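Local structure of succinate-semialdehyde dehydrogenase (Synechococcus sp., 4ITA) at residues E69-E74 against Q80-E85. The protein probably catalyses the oxidation of succinic semialdehyde to succinate with NADP+ as cofactor, as a member of the aldehyde dehydrogenase family. Sequence-based numbering, arbitrary orientation.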
loop_
_atom_site.group_PDB
_atom_site.type_symbol
_atom_site.label_atom_id
_atom_site.label_comp_id
_atom_site.label_asym_id
_atom_site.label_seq_id
_atom_site.Cartn_x
_atom_site.Cartn_y
_atom_site.Cartn_z
ATOM N N GLU A 69 -6.172 34.373 3.805
ATOM C CA GLU A 69 -7.460 34.949 4.183
ATOM C C GLU A 69 -8.600 34.008 3.830
ATOM O O GLU A 69 -9.599 33.917 4.555
ATOM C CB GLU A 69 -7.673 36.312 3.517
ATOM C CG GLU A 69 -8.931 37.025 3.983
ATOM C CD GLU A 69 -9.052 38.431 3.426
ATOM O OE1 GLU A 69 -8.386 38.733 2.415
ATOM O OE2 GLU A 69 -9.816 39.231 4.005
ATOM N N ILE A 70 -8.460 33.289 2.719
ATOM C CA ILE A 70 -9.492 32.331 2.331
ATOM C C ILE A 70 -9.571 31.224 3.379
ATOM O O ILE A 70 -10.666 30.869 3.826
ATOM C CB ILE A 70 -9.232 31.709 0.944
ATOM C CG1 ILE A 70 -9.113 32.793 -0.131
ATOM C CG2 ILE A 70 -10.347 30.736 0.583
ATOM C CD1 ILE A 70 -8.682 32.241 -1.481
ATOM N N MET A 71 -8.410 30.693 3.771
ATOM C CA MET A 71 -8.343 29.630 4.782
ATOM C C MET A 71 -8.980 30.078 6.092
ATOM O O MET A 71 -9.826 29.383 6.660
ATOM C CB MET A 71 -6.893 29.193 5.042
ATOM C CG MET A 71 -6.152 28.592 3.835
ATOM S SD MET A 71 -4.492 27.949 4.229
ATOM C CE MET A 71 -3.480 28.857 3.042
ATOM N N THR A 72 -8.563 31.238 6.585
ATOM C CA THR A 72 -9.086 31.771 7.840
ATOM C C THR A 72 -10.592 31.997 7.785
ATOM O O THR A 72 -11.311 31.646 8.719
ATOM C CB THR A 72 -8.360 33.073 8.204
ATOM O OG1 THR A 72 -6.970 32.786 8.396
ATOM C CG2 THR A 72 -8.935 33.690 9.476
ATOM N N THR A 73 -11.074 32.566 6.686
ATOM C CA THR A 73 -12.497 32.820 6.537
ATOM C C THR A 73 -13.309 31.530 6.586
ATOM O O THR A 73 -14.356 31.470 7.230
ATOM C CB THR A 73 -12.784 33.540 5.213
ATOM O OG1 THR A 73 -12.130 34.813 5.224
ATOM C CG2 THR A 73 -14.282 33.734 5.001
ATOM N N GLU A 74 -12.833 30.494 5.901
ATOM C CA GLU A 74 -13.605 29.259 5.811
ATOM C C GLU A 74 -13.502 28.354 7.032
ATOM O O GLU A 74 -14.487 27.728 7.414
ATOM C CB GLU A 74 -13.239 28.462 4.554
ATOM C CG GLU A 74 -13.608 29.159 3.254
ATOM C CD GLU A 74 -13.686 28.203 2.082
ATOM O OE1 GLU A 74 -12.662 27.545 1.779
ATOM O OE2 GLU A 74 -14.775 28.116 1.471
ATOM N N GLN A 80 -2.084 34.339 10.441
ATOM C CA GLN A 80 -0.640 34.161 10.472
ATOM C C GLN A 80 -0.228 32.708 10.243
ATOM O O GLN A 80 0.724 32.440 9.509
ATOM C CB GLN A 80 -0.045 34.712 11.771
ATOM C CG GLN A 80 -0.171 36.229 11.898
ATOM C CD GLN A 80 0.446 36.986 10.725
ATOM O OE1 GLN A 80 -0.197 37.843 10.116
ATOM N NE2 GLN A 80 1.697 36.679 10.413
ATOM N N SER A 81 -0.936 31.767 10.860
ATOM C CA SER A 81 -0.621 30.353 10.639
ATOM C C SER A 81 -1.024 29.915 9.228
ATOM O O SER A 81 -0.401 29.022 8.656
ATOM C CB SER A 81 -1.243 29.441 11.705
ATOM O OG SER A 81 -2.654 29.435 11.654
ATOM N N ALA A 82 -2.050 30.551 8.664
ATOM C CA ALA A 82 -2.454 30.266 7.285
ATOM C C ALA A 82 -1.424 30.783 6.276
ATOM O O ALA A 82 -1.209 30.164 5.231
ATOM C CB ALA A 82 -3.849 30.817 6.993
ATOM N N ILE A 83 -0.770 31.898 6.594
ATOM C CA ILE A 83 0.337 32.380 5.784
ATOM C C ILE A 83 1.444 31.331 5.798
ATOM O O ILE A 83 1.967 30.960 4.748
ATOM C CB ILE A 83 0.854 33.755 6.285
ATOM C CG1 ILE A 83 -0.135 34.857 5.900
ATOM C CG2 ILE A 83 2.234 34.060 5.711
ATOM C CD1 ILE A 83 0.140 36.194 6.569
ATOM N N ALA A 84 1.779 30.820 6.981
ATOM C CA ALA A 84 2.783 29.768 7.076
ATOM C C ALA A 84 2.365 28.532 6.281
ATOM O O ALA A 84 3.201 27.878 5.649
ATOM C CB ALA A 84 3.068 29.408 8.542
ATOM N N GLU A 85 1.072 28.212 6.295
ATOM C CA GLU A 85 0.589 27.051 5.553
ATOM C C GLU A 85 0.768 27.236 4.039
ATOM O O GLU A 85 1.154 26.300 3.327
ATOM C CB GLU A 85 -0.866 26.728 5.902
ATOM C CG GLU A 85 -1.348 25.514 5.136
ATOM C CD GLU A 85 -2.737 25.046 5.500
ATOM O OE1 GLU A 85 -3.296 25.457 6.543
ATOM O OE2 GLU A 85 -3.271 24.232 4.725
#
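Met71 and Ala82 bring two consecutive helices, 64-75 and 79-103, together in a buried helix-helix contact, the N-to-C directions of the short segments 129° apart, obliquely between crossed and antiparallel, with their axes 8.7 Å apart. Met71 CB lies 4.0 Å from Ala82 CB, and Thr72 OG1, hydrogen-bonded chiefly to Lys77 O in the connection, rests 3.9 Å from that same methyl. Farther out, the methionine chain bends at its last torsion (chi3 -125°), which carries CE to 3.4 Å from Ala82 O, while SD lies over the flat face of the Glu85 carboxylate, 3.6 Å from CD. Glu85 is extended, CG anti to the backbone N (chi1 -179°), and its buried carboxylate is held by three bonds, which fix its rotation: OE1 forms a salt bridge with Lys77 in the turn joining the helices, and OE2 accepts bonds from the backbone N of Phe136 and of Trp137. A glutamine in its place would probably weaken the tie to Lys77, leaving that lysine without its buried countercharge. The Glu85 side chain lies about 9 Å from the bound NADPH, and the two helices, joined by a short connection and packed at a steep angle, lie against the 134-137 segment in the cofactor-binding domain of the aldehyde dehydrogenase fold.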